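Local coordinates for protein endoglucanase A (Clostridium longisporum, PDB 6Q1I) that hydrolyses internal beta-1,4-glucosidic linkages of cellulose-type polysaccharides such as barley beta-glucan, lichenan and carboxymethylcellulose, and also attacks xylan, at residues Ser214-Asp226 with Asp267-Pro279. Residues are numbered along the deposited sequence; the frame is centred on the assembly and turned at random. Where two conformers were deposited one is given.
Sequences SSTTMNDFKVPDD and DSYLNTFKSKGVP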
loop_
_atom_site.group_PDB
_atom_site.type_symbol
_atom_site.label_atom_id
_atom_site.label_comp_id
_atom_site.label_asym_id
_atom_site.label_seq_id
_atom_site.Cartn_x
_atom_site.Cartn_y
_atom_site.Cartn_z
ATOM N N SER A 214 -2.222 13.260 -7.687
ATOM C CA SER A 214 -2.303 14.545 -8.359
ATOM C C SER A 214 -2.413 14.340 -9.866
ATOM O O SER A 214 -2.001 13.318 -10.421
ATOM C CB SER A 214 -1.058 15.380 -8.066
ATOM O OG SER A 214 0.080 14.884 -8.756
ATOM N N SER A 215 -2.956 15.351 -10.536
ATOM C CA SER A 215 -3.091 15.268 -11.984
ATOM C C SER A 215 -1.742 15.041 -12.657
ATOM O O SER A 215 -1.637 14.226 -13.576
ATOM C CB SER A 215 -3.792 16.516 -12.525
ATOM O OG SER A 215 -3.050 17.689 -12.272
ATOM N N THR A 216 -0.692 15.729 -12.203
ATOM C CA THR A 216 0.601 15.605 -12.874
ATOM C C THR A 216 1.135 14.181 -12.785
ATOM O O THR A 216 1.617 13.620 -13.777
ATOM C CB THR A 216 1.603 16.596 -12.283
ATOM O OG1 THR A 216 1.181 17.934 -12.572
ATOM C CG2 THR A 216 2.990 16.386 -12.877
ATOM N N THR A 217 1.068 13.581 -11.596
ATOM C CA THR A 217 1.634 12.246 -11.426
ATOM C C THR A 217 0.743 11.171 -12.042
ATOM O O THR A 217 1.253 10.232 -12.661
ATOM C CB THR A 217 1.914 11.975 -9.948
ATOM O OG1 THR A 217 0.732 12.210 -9.184
ATOM C CG2 THR A 217 3.021 12.909 -9.443
ATOM N N MET A 218 -0.581 11.298 -11.917
ATOM C CA MET A 218 -1.468 10.366 -12.605
ATOM C C MET A 218 -1.276 10.443 -14.110
ATOM O O MET A 218 -1.215 9.417 -14.795
ATOM C CB MET A 218 -2.929 10.682 -12.303
ATOM C CG MET A 218 -3.452 10.237 -10.986
ATOM S SD MET A 218 -5.256 10.099 -11.105
ATOM C CE MET A 218 -5.713 11.801 -11.370
ATOM N N ASN A 219 -1.254 11.659 -14.653
ATOM C CA ASN A 219 -1.219 11.786 -16.102
ATOM C C ASN A 219 0.021 11.139 -16.689
ATOM O O ASN A 219 -0.053 10.563 -17.782
ATOM C CB ASN A 219 -1.320 13.245 -16.525
ATOM C CG ASN A 219 -2.709 13.814 -16.322
ATOM O OD1 ASN A 219 -3.679 13.079 -16.127
ATOM N ND2 ASN A 219 -2.813 15.131 -16.385
ATOM N N ASP A 220 1.152 11.191 -15.981
ATOM C CA ASP A 220 2.395 10.629 -16.498
ATOM C C ASP A 220 2.541 9.135 -16.226
ATOM O O ASP A 220 3.532 8.543 -16.657
ATOM C CB ASP A 220 3.614 11.390 -15.957
ATOM C CG ASP A 220 4.015 12.568 -16.832
ATOM O OD1 ASP A 220 3.436 12.747 -17.925
ATOM O OD2 ASP A 220 4.927 13.312 -16.426
ATOM N N PHE A 221 1.577 8.510 -15.559
ATOM C CA PHE A 221 1.623 7.074 -15.326
ATOM C C PHE A 221 1.580 6.332 -16.654
ATOM O O PHE A 221 0.682 6.551 -17.471
ATOM C CB PHE A 221 0.417 6.674 -14.473
ATOM C CG PHE A 221 0.367 5.213 -14.105
ATOM C CD1 PHE A 221 1.066 4.735 -13.018
ATOM C CD2 PHE A 221 -0.414 4.323 -14.825
ATOM C CE1 PHE A 221 1.005 3.393 -12.670
ATOM C CE2 PHE A 221 -0.481 2.991 -14.476
ATOM C CZ PHE A 221 0.223 2.528 -13.398
ATOM N N LYS A 222 2.524 5.419 -16.857
ATOM C CA LYS A 222 2.598 4.640 -18.085
ATOM C C LYS A 222 2.293 3.182 -17.782
ATOM O O LYS A 222 2.919 2.584 -16.904
ATOM C CB LYS A 222 3.977 4.759 -18.744
ATOM C CG LYS A 222 4.046 4.119 -20.124
ATOM C CD LYS A 222 5.371 4.386 -20.806
ATOM C CE LYS A 222 5.414 3.742 -22.191
ATOM N NZ LYS A 222 6.769 3.813 -22.817
ATOM N N VAL A 223 1.348 2.615 -18.523
ATOM C CA VAL A 223 0.988 1.204 -18.401
ATOM C C VAL A 223 1.886 0.411 -19.346
ATOM O O VAL A 223 1.852 0.656 -20.561
ATOM C CB VAL A 223 -0.489 0.986 -18.756
ATOM C CG1 VAL A 223 -0.882 -0.479 -18.575
ATOM C CG2 VAL A 223 -1.390 1.899 -17.922
ATOM N N PRO A 224 2.696 -0.524 -18.846
ATOM C CA PRO A 224 3.442 -1.417 -19.746
ATOM C C PRO A 224 2.506 -2.253 -20.611
ATOM O O PRO A 224 1.300 -2.334 -20.378
ATOM C CB PRO A 224 4.234 -2.316 -18.788
ATOM C CG PRO A 224 4.265 -1.580 -17.493
ATOM C CD PRO A 224 2.981 -0.810 -17.427
ATOM N N ASP A 225 3.080 -2.896 -21.629
ATOM C CA ASP A 225 2.326 -3.806 -22.495
ATOM C C ASP A 225 2.107 -5.108 -21.732
ATOM O O ASP A 225 2.873 -6.071 -21.837
ATOM C CB ASP A 225 3.044 -4.031 -23.819
ATOM C CG ASP A 225 2.251 -4.919 -24.771
ATOM O OD1 ASP A 225 1.132 -5.349 -24.427
ATOM O OD2 ASP A 225 2.747 -5.192 -25.880
ATOM N N ASP A 226 1.032 -5.120 -20.949
ATOM C CA ASP A 226 0.700 -6.204 -20.038
ATOM C C ASP A 226 -0.788 -6.076 -19.751
ATOM O O ASP A 226 -1.292 -4.964 -19.597
ATOM C CB ASP A 226 1.492 -6.065 -18.733
ATOM C CG ASP A 226 1.376 -7.278 -17.841
ATOM O OD1 ASP A 226 2.284 -8.124 -17.896
ATOM O OD2 ASP A 226 0.393 -7.386 -17.074
ATOM N N ASP A 267 -13.560 10.404 -8.602
ATOM C CA ASP A 267 -13.855 10.368 -10.033
ATOM C C ASP A 267 -12.574 10.505 -10.857
ATOM O O ASP A 267 -12.397 9.817 -11.869
ATOM C CB ASP A 267 -14.808 11.508 -10.423
ATOM C CG ASP A 267 -16.260 11.255 -10.042
ATOM O OD1 ASP A 267 -16.626 10.122 -9.669
ATOM O OD2 ASP A 267 -17.039 12.228 -10.143
ATOM N N SER A 268 -11.680 11.412 -10.453
ATOM C CA SER A 268 -10.449 11.609 -11.215
ATOM C C SER A 268 -9.589 10.348 -11.223
ATOM O O SER A 268 -8.979 10.017 -12.246
ATOM C CB SER A 268 -9.666 12.824 -10.703
ATOM O OG SER A 268 -8.891 12.521 -9.549
ATOM N N TYR A 269 -9.557 9.609 -10.112
ATOM C CA TYR A 269 -8.806 8.357 -10.089
ATOM C C TYR A 269 -9.454 7.325 -11.004
ATOM O O TYR A 269 -8.789 6.730 -11.860
ATOM C CB TYR A 269 -8.718 7.809 -8.663
ATOM C CG TYR A 269 -8.070 8.726 -7.638
ATOM C CD1 TYR A 269 -7.211 9.759 -8.018
ATOM C CD2 TYR A 269 -8.336 8.569 -6.290
ATOM C CE1 TYR A 269 -6.629 10.591 -7.076
ATOM C CE2 TYR A 269 -7.749 9.389 -5.339
ATOM C CZ TYR A 269 -6.904 10.403 -5.738
ATOM O OH TYR A 269 -6.325 11.230 -4.799
ATOM N N LEU A 270 -10.756 7.095 -10.831
ATOM C CA LEU A 270 -11.451 6.116 -11.657
ATOM C C LEU A 270 -11.261 6.433 -13.128
ATOM O O LEU A 270 -10.828 5.584 -13.923
ATOM C CB LEU A 270 -12.942 6.142 -11.320
ATOM C CG LEU A 270 -13.841 5.338 -12.260
ATOM C CD1 LEU A 270 -13.486 3.862 -12.190
ATOM C CD2 LEU A 270 -15.298 5.563 -11.921
ATOM N N ASN A 271 -11.580 7.667 -13.507
ATOM C CA ASN A 271 -11.707 7.994 -14.915
ATOM C C ASN A 271 -10.346 8.145 -15.579
ATOM O O ASN A 271 -10.180 7.763 -16.741
ATOM C CB ASN A 271 -12.561 9.253 -15.092
ATOM C CG ASN A 271 -13.995 9.075 -14.584
ATOM O OD1 ASN A 271 -14.464 7.961 -14.382
ATOM N ND2 ASN A 271 -14.683 10.181 -14.371
ATOM N N THR A 272 -9.353 8.679 -14.867
ATOM C CA THR A 272 -8.034 8.807 -15.471
ATOM C C THR A 272 -7.439 7.434 -15.737
ATOM O O THR A 272 -6.946 7.163 -16.837
ATOM C CB THR A 272 -7.092 9.628 -14.588
ATOM O OG1 THR A 272 -7.612 10.946 -14.399
ATOM C CG2 THR A 272 -5.725 9.732 -15.250
ATOM N N PHE A 273 -7.467 6.550 -14.743
ATOM C CA PHE A 273 -6.872 5.236 -14.959
ATOM C C PHE A 273 -7.691 4.395 -15.933
ATOM O O PHE A 273 -7.105 3.669 -16.741
ATOM C CB PHE A 273 -6.568 4.560 -13.620
ATOM C CG PHE A 273 -5.460 5.248 -12.868
ATOM C CD1 PHE A 273 -4.171 5.268 -13.391
ATOM C CD2 PHE A 273 -5.698 5.894 -11.668
ATOM C CE1 PHE A 273 -3.146 5.913 -12.729
ATOM C CE2 PHE A 273 -4.670 6.538 -11.001
ATOM C CZ PHE A 273 -3.405 6.554 -11.528
ATOM N N LYS A 274 -9.023 4.517 -15.928
ATOM C CA LYS A 274 -9.829 3.831 -16.936
ATOM C C LYS A 274 -9.473 4.298 -18.339
ATOM O O LYS A 274 -9.389 3.486 -19.271
ATOM C CB LYS A 274 -11.317 4.043 -16.657
ATOM C CG LYS A 274 -11.929 2.978 -15.757
ATOM C CD LYS A 274 -13.453 3.050 -15.743
ATOM C CE LYS A 274 -14.061 1.792 -15.139
ATOM N NZ LYS A 274 -13.983 0.632 -16.074
ATOM N N SER A 275 -9.251 5.604 -18.512
ATOM C CA SER A 275 -8.888 6.122 -19.827
ATOM C C SER A 275 -7.529 5.608 -20.283
ATOM O O SER A 275 -7.245 5.643 -21.486
ATOM C CB SER A 275 -8.927 7.657 -19.846
ATOM O OG SER A 275 -7.796 8.242 -19.221
ATOM N N LYS A 276 -6.710 5.106 -19.348
ATOM C CA LYS A 276 -5.450 4.426 -19.620
ATOM C C LYS A 276 -5.575 2.905 -19.676
ATOM O O LYS A 276 -4.569 2.226 -19.902
ATOM C CB LYS A 276 -4.422 4.800 -18.542
ATOM C CG LYS A 276 -3.989 6.253 -18.595
ATOM C CD LYS A 276 -3.130 6.637 -17.389
ATOM C CE LYS A 276 -2.677 8.081 -17.458
ATOM N NZ LYS A 276 -1.457 8.197 -18.293
ATOM N N GLY A 277 -6.766 2.357 -19.475
ATOM C CA GLY A 277 -6.995 0.933 -19.609
ATOM C C GLY A 277 -6.761 0.084 -18.375
ATOM O O GLY A 277 -6.701 -1.145 -18.503
ATOM N N VAL A 278 -6.635 0.683 -17.190
ATOM C CA VAL A 278 -6.362 -0.089 -15.979
ATOM C C VAL A 278 -7.283 0.272 -14.823
ATOM O O VAL A 278 -7.736 1.422 -14.709
ATOM C CB VAL A 278 -4.890 0.043 -15.524
ATOM C CG1 VAL A 278 -3.959 -0.539 -16.568
ATOM C CG2 VAL A 278 -4.527 1.482 -15.155
ATOM N N PRO A 279 -7.526 -0.667 -13.911
ATOM C CA PRO A 279 -8.168 -0.325 -12.638
ATOM C C PRO A 279 -7.191 0.384 -11.717
ATOM O O PRO A 279 -5.991 0.475 -11.986
ATOM C CB PRO A 279 -8.582 -1.681 -12.068
ATOM C CG PRO A 279 -7.707 -2.680 -12.751
ATOM C CD PRO A 279 -7.148 -2.084 -14.001
HETATM O O HOH W 1 -6.376 13.397 -14.757
#
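Phe273 presents its edge to one face of Phe221 in a T-shaped pair: the planes stand at 88°, the centroids are 5.4 Å apart, and CE1 of Phe273 comes over CG and CD2 of Phe221. At the edge of the Phe221 ring lies the aliphatic CD of Lys276. Met218 also meets Phe273, its SD 3.6 Å from CE2 of Phe273 in an oblique approach, 44° off the ring normal. The same sulfur meets the Tyr269 ring at its edge, near CD1, giving a second Met-aromatic contact. The thioether is a knob among Ser268, Tyr269, Thr272 and Phe273; its bend at chi3 carries CE of Met218 to 3.7 Å from OG1 of Thr272.

Lys276 supplies the direct hydrogen bonds across the contact. Its NZ donates to two backbone carbonyls, each at 2.8 Å: O of Phe221, approached in the carbonyl plane, and O of Asn219, approached from above its own carbonyl plane. An extended chain turned at chi4 brings the ammonium to these carbonyls, at the C-terminal end of helix 215-219 and in the loop after it. One water donates to both OD1 of Asn219 and OG1 of Thr272, while OG1 itself donates to O of Ser268. Val223 and Val278 close the apolar seam tip to tip, CG1 to CG1 at 3.7 Å.

The axes of helix 215-219 and of 267-275, the last part of helix 256-275, approach to 10.8 Å at only 27°, nearly parallel, and Gly277 ends the latter in a Schellman motif before strand 280-285. In this family 5 catalytic domain, an eight-stranded TIM barrel, the helix and loop following strand 204-208 meet the end of helix 256-275 outside the barrel wall: Phe221 and Phe273 both rest on strands 204-208 and 229-234, and Asp220 reaches Arg178 of helix 175-194 in a salt bridge.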